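Local coordinates for DNA polymerase III, gamma subunit-related protein (Thermotoga maritima, PDB 2GNO) that probably binds DNA and is related to the gamma subunit of bacterial DNA polymerase III, at residues P31-L36 against D165-L170; L147-E150 against L155-E158. All coordinates share one frame; numbering follows the deposited sequence.

Contact 1 (P31-L36 against D165-L170)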
loop_
_atom_site.group_PDB
_atom_site.type_symbol
_atom_site.label_atom_id
_atom_site.label_comp_id
_atom_site.label_asym_id
_atom_site.label_seq_id
_atom_site.Cartn_x
_atom_site.Cartn_y
_atom_site.Cartn_z
ATOM N N PRO A 31 -6.358 6.413 -0.572
ATOM C CA PRO A 31 -5.914 7.596 -1.347
ATOM C C PRO A 31 -5.491 7.250 -2.779
ATOM O O PRO A 31 -5.848 7.989 -3.698
ATOM C CB PRO A 31 -4.753 8.159 -0.533
ATOM C CG PRO A 31 -5.080 7.707 0.902
ATOM C CD PRO A 31 -5.684 6.346 0.742
ATOM N N ARG A 32 -4.730 6.165 -2.941
ATOM C CA ARG A 32 -4.276 5.687 -4.252
ATOM C C ARG A 32 -5.428 5.237 -5.148
ATOM O O ARG A 32 -5.435 5.551 -6.333
ATOM C CB ARG A 32 -3.307 4.517 -4.094
ATOM C CG ARG A 32 -1.940 4.862 -3.515
ATOM C CD ARG A 32 -1.220 3.601 -3.062
ATOM N NE ARG A 32 -1.187 2.586 -4.122
ATOM C CZ ARG A 32 -0.253 2.457 -5.070
ATOM N NH1 ARG A 32 0.819 3.229 -5.110
ATOM N NH2 ARG A 32 -0.384 1.493 -5.982
ATOM N N GLU A 33 -6.376 4.489 -4.582
ATOM C CA GLU A 33 -7.555 3.985 -5.330
ATOM C C GLU A 33 -8.556 5.061 -5.698
ATOM O O GLU A 33 -9.174 4.995 -6.763
ATOM C CB GLU A 33 -8.230 2.855 -4.579
ATOM C CG GLU A 33 -7.345 1.627 -4.457
ATOM C CD GLU A 33 -6.965 1.043 -5.790
ATOM O OE1 GLU A 33 -7.832 0.906 -6.672
ATOM O OE2 GLU A 33 -5.789 0.708 -5.955
ATOM N N VAL A 34 -8.736 6.039 -4.823
ATOM C CA VAL A 34 -9.586 7.180 -5.144
ATOM C C VAL A 34 -8.958 7.938 -6.348
ATOM O O VAL A 34 -9.682 8.329 -7.285
ATOM C CB VAL A 34 -9.759 8.123 -3.931
ATOM C CG1 VAL A 34 -10.426 9.443 -4.354
ATOM C CG2 VAL A 34 -10.587 7.422 -2.839
ATOM N N SER A 35 -7.641 8.128 -6.297
ATOM C CA SER A 35 -6.872 8.799 -7.350
ATOM C C SER A 35 -7.013 8.095 -8.693
ATOM O O SER A 35 -7.253 8.751 -9.706
ATOM C CB SER A 35 -5.376 8.899 -6.985
ATOM O OG SER A 35 -5.195 9.566 -5.743
ATOM N N LEU A 36 -6.850 6.775 -8.687
ATOM C CA LEU A 36 -6.971 5.942 -9.887
ATOM C C LEU A 36 -8.343 5.889 -10.537
ATOM O O LEU A 36 -8.459 5.816 -11.752
ATOM C CB LEU A 36 -6.506 4.512 -9.585
ATOM C CG LEU A 36 -5.003 4.356 -9.441
ATOM C CD1 LEU A 36 -4.656 3.023 -8.810
ATOM C CD2 LEU A 36 -4.307 4.517 -10.773
ATOM N N ASP A 165 -6.410 -1.583 4.660
ATOM C CA ASP A 165 -5.968 -1.688 3.264
ATOM C C ASP A 165 -7.228 -1.870 2.357
ATOM O O ASP A 165 -7.635 -2.996 2.062
ATOM C CB ASP A 165 -4.983 -2.860 3.127
ATOM C CG ASP A 165 -4.419 -3.020 1.733
ATOM O OD1 ASP A 165 -4.694 -2.188 0.843
ATOM O OD2 ASP A 165 -3.679 -4.008 1.514
ATOM N N PHE A 166 -7.816 -0.754 1.911
ATOM C CA PHE A 166 -9.035 -0.774 1.069
ATOM C C PHE A 166 -9.007 -1.715 -0.122
ATOM O O PHE A 166 -9.958 -2.453 -0.358
ATOM C CB PHE A 166 -9.385 0.650 0.597
ATOM C CG PHE A 166 -10.494 0.700 -0.424
ATOM C CD1 PHE A 166 -11.826 0.670 -0.032
ATOM C CD2 PHE A 166 -10.201 0.774 -1.783
ATOM C CE1 PHE A 166 -12.846 0.719 -0.980
ATOM C CE2 PHE A 166 -11.224 0.809 -2.732
ATOM C CZ PHE A 166 -12.537 0.783 -2.329
ATOM N N LYS A 167 -7.909 -1.701 -0.865
ATOM C CA LYS A 167 -7.791 -2.525 -2.073
ATOM C C LYS A 167 -7.823 -4.005 -1.786
ATOM O O LYS A 167 -8.399 -4.766 -2.551
ATOM C CB LYS A 167 -6.497 -2.198 -2.850
ATOM C CG LYS A 167 -6.477 -2.817 -4.253
ATOM C CD LYS A 167 -5.220 -2.525 -5.029
ATOM C CE LYS A 167 -5.326 -3.107 -6.441
ATOM N NZ LYS A 167 -4.124 -2.802 -7.248
ATOM N N THR A 168 -7.143 -4.413 -0.716
ATOM C CA THR A 168 -7.095 -5.816 -0.310
ATOM C C THR A 168 -8.487 -6.187 0.222
ATOM O O THR A 168 -9.000 -7.276 -0.050
ATOM C CB THR A 168 -5.962 -6.020 0.718
ATOM O OG1 THR A 168 -4.738 -5.583 0.130
ATOM C CG2 THR A 168 -5.818 -7.467 1.109
ATOM N N ALA A 169 -9.108 -5.263 0.948
ATOM C CA ALA A 169 -10.490 -5.480 1.438
ATOM C C ALA A 169 -11.431 -5.635 0.236
ATOM O O ALA A 169 -12.357 -6.432 0.283
ATOM C CB ALA A 169 -10.937 -4.341 2.295
ATOM N N LEU A 170 -11.181 -4.878 -0.842
ATOM C CA LEU A 170 -11.985 -4.965 -2.068
ATOM C C LEU A 170 -11.736 -6.303 -2.786
ATOM O O LEU A 170 -12.678 -6.885 -3.285
ATOM C CB LEU A 170 -11.690 -3.778 -3.010
ATOM C CG LEU A 170 -12.475 -3.689 -4.329
ATOM C CD1 LEU A 170 -13.958 -3.646 -4.060
ATOM C CD2 LEU A 170 -12.036 -2.474 -5.139
HETATM O O HOH W 1 -4.486 -0.370 -8.175
#

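Contact 2 (L147-E150 against L155-E158)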
loop_
_atom_site.group_PDB
_atom_site.type_symbol
_atom_site.label_atom_id
_atom_site.label_comp_id
_atom_site.label_asym_id
_atom_site.label_seq_id
_atom_site.Cartn_x
_atom_site.Cartn_y
_atom_site.Cartn_z
ATOM N N LEU A 147 -20.354 -3.623 4.380
ATOM C CA LEU A 147 -20.652 -4.301 3.124
ATOM C C LEU A 147 -19.700 -5.502 2.929
ATOM O O LEU A 147 -20.164 -6.578 2.542
ATOM C CB LEU A 147 -20.620 -3.288 1.960
ATOM C CG LEU A 147 -21.376 -3.514 0.647
ATOM C CD1 LEU A 147 -21.274 -2.244 -0.216
ATOM C CD2 LEU A 147 -20.894 -4.719 -0.104
ATOM N N VAL A 148 -18.399 -5.341 3.229
ATOM C CA VAL A 148 -17.430 -6.455 3.087
ATOM C C VAL A 148 -17.636 -7.499 4.211
ATOM O O VAL A 148 -17.667 -8.697 3.915
ATOM C CB VAL A 148 -15.952 -5.988 3.010
ATOM C CG1 VAL A 148 -15.020 -7.202 2.811
ATOM C CG2 VAL A 148 -15.768 -4.974 1.873
ATOM N N LYS A 149 -17.773 -7.047 5.467
ATOM C CA LYS A 149 -18.029 -7.937 6.615
ATOM C C LYS A 149 -19.172 -8.893 6.314
ATOM O O LYS A 149 -19.054 -10.091 6.556
ATOM C CB LYS A 149 -18.455 -7.155 7.861
ATOM C CG LYS A 149 -17.388 -6.413 8.612
ATOM C CD LYS A 149 -18.017 -5.550 9.699
ATOM C CE LYS A 149 -17.008 -4.699 10.446
ATOM N NZ LYS A 149 -17.714 -3.845 11.441
ATOM N N GLU A 150 -20.274 -8.340 5.798
ATOM C CA GLU A 150 -21.457 -9.125 5.445
ATOM C C GLU A 150 -21.195 -10.105 4.298
ATOM O O GLU A 150 -21.765 -11.182 4.289
ATOM C CB GLU A 150 -22.650 -8.216 5.119
ATOM N N LEU A 155 -14.511 -14.236 8.354
ATOM C CA LEU A 155 -13.218 -13.973 7.713
ATOM C C LEU A 155 -12.698 -12.532 7.903
ATOM O O LEU A 155 -11.492 -12.307 7.857
ATOM C CB LEU A 155 -13.320 -14.295 6.214
ATOM C CG LEU A 155 -13.723 -15.731 5.822
ATOM C CD1 LEU A 155 -13.983 -15.851 4.348
ATOM C CD2 LEU A 155 -12.687 -16.755 6.286
ATOM N N TRP A 156 -13.602 -11.570 8.091
ATOM C CA TRP A 156 -13.239 -10.170 8.315
ATOM C C TRP A 156 -12.461 -10.001 9.623
ATOM O O TRP A 156 -11.412 -9.361 9.649
ATOM C CB TRP A 156 -14.492 -9.294 8.319
ATOM C CG TRP A 156 -14.217 -7.822 8.507
ATOM C CD1 TRP A 156 -14.232 -7.132 9.686
ATOM C CD2 TRP A 156 -13.873 -6.864 7.492
ATOM N NE1 TRP A 156 -13.940 -5.805 9.466
ATOM C CE2 TRP A 156 -13.704 -5.618 8.131
ATOM C CE3 TRP A 156 -13.703 -6.935 6.111
ATOM C CZ2 TRP A 156 -13.372 -4.458 7.435
ATOM C CZ3 TRP A 156 -13.376 -5.777 5.421
ATOM C CH2 TRP A 156 -13.219 -4.557 6.086
ATOM N N GLU A 157 -12.971 -10.578 10.706
ATOM C CA GLU A 157 -12.286 -10.507 12.002
ATOM C C GLU A 157 -10.988 -11.342 11.985
ATOM O O GLU A 157 -10.046 -11.049 12.716
ATOM C CB GLU A 157 -13.208 -10.900 13.174
ATOM C CG GLU A 157 -14.272 -9.831 13.572
ATOM C CD GLU A 157 -15.351 -9.544 12.524
ATOM O OE1 GLU A 157 -15.678 -10.435 11.705
ATOM O OE2 GLU A 157 -15.910 -8.426 12.550
ATOM N N GLU A 158 -10.957 -12.362 11.130
ATOM C CA GLU A 158 -9.812 -13.264 10.950
ATOM C C GLU A 158 -8.682 -12.655 10.093
ATOM O O GLU A 158 -7.563 -13.171 10.065
ATOM C CB GLU A 158 -10.376 -14.552 10.331
ATOM C CG GLU A 158 -9.451 -15.736 10.177
ATOM C CD GLU A 158 -10.213 -17.050 9.882
ATOM O OE1 GLU A 158 -11.324 -17.278 10.431
ATOM O OE2 GLU A 158 -9.676 -17.894 9.136
#

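Contact 1 (P31-L36 against D165-L170)
Glu33 meets both Phe166 and Lys167. Its apolar half is van der Waals packing: CB of Glu33 lies 4.0 Å from CD2 of Phe166, an oblique approach to the ring. The carboxylate lies across the lysine methylenes, with OE2 of Glu33 3.4 Å from CD of Lys167. The chain of Glu33 bends about CB-CG (chi2 -61°), which turns the carboxylate back across the extended lysine, the two crossing at about a right angle.

The two charges are joined through a water and not directly. OE2 of Glu33 stands 4.1 Å from NZ of Lys167, beyond a salt bridge; a water gives a hydrogen bond to OE2 of Glu33 (2.8 Å) and accepts one from NZ of Lys167 (2.6 Å). Helix 30-43 belongs to the parallel alpha/beta domain of P-loop NTPase type, whereas 165-170 begins helix 166-189 of the AAA+ lid, so this small surface contact spans the domain junction. With an alanine here instead of Glu33, the water is likely to lose its acceptor and the Lys167 ammonium its nearby opposite charge.

At the N-cap, OD1 of Asp165 is hydrogen-bonded to Ser29 OG, and the backbone N of Lys167 donates to the same hydroxyl.

Contact 2 (L147-E150 against L155-E158)
Lys149 sets CG over one face of the Trp156 indole in a CH-pi contact. This CG of Lys149 sits 3.4 Å from the centroid of the five-membered ring of Trp156 and only 10° off the ring normal, so the methylene lies almost squarely above the pyrrole part. Beyond it the lysine stays extended, and its CE comes 3.4 Å from NE1 of Trp156. CG of Lys149 is set anti to its carbonyl carbon (chi1 -76°), which carries the chain across to the indole.

Apolar packing takes over at the six-membered ring. CG1 of Val148 approaches CZ3 of Trp156 obliquely at 3.4 Å, and CB of the same valine is 3.5 Å from that atom, a tight fit between two buried side chains.

Charge adds little to the contact. NZ of Lys149 is 5.0 Å from OE2 of Glu157, too far for a salt bridge, although the opposite charges probably attract weakly; the same ammonium also has a long, weak ion pair with Asp146.

The contact joins helix 142-152 to the short, weakly bonded helical turn 155-158, its successor within the AAA+ lid. Leu162 and Glu163, from the loop leading into helix 166-189, also touch Trp156, while Leu155 packs on Leu180 and Ser181 and Leu147 on Tyr173, all three from that long helix.

How the contacts relate
From the N terminus, the chain enters contact 1 at 31-36, on helix 30-43 of the alpha/beta domain, and runs through the remaining strands of the parallel sheet before reaching helix 142-152. There 147-150 opens contact 2, which closes a short local loop of four intervening residues at 155-158. Only afterwards does 165-170 complete contact 1, closing a long loop of 128 residues that encloses contact 2 entirely. Contact 2 thus binds consecutive lid helices, while contact 1 ties the lid back to the sheet-bearing domain. Their centres are about 17 Å apart, yet Ala169 links them: its O lies 3.8 Å from CG1 of Val148.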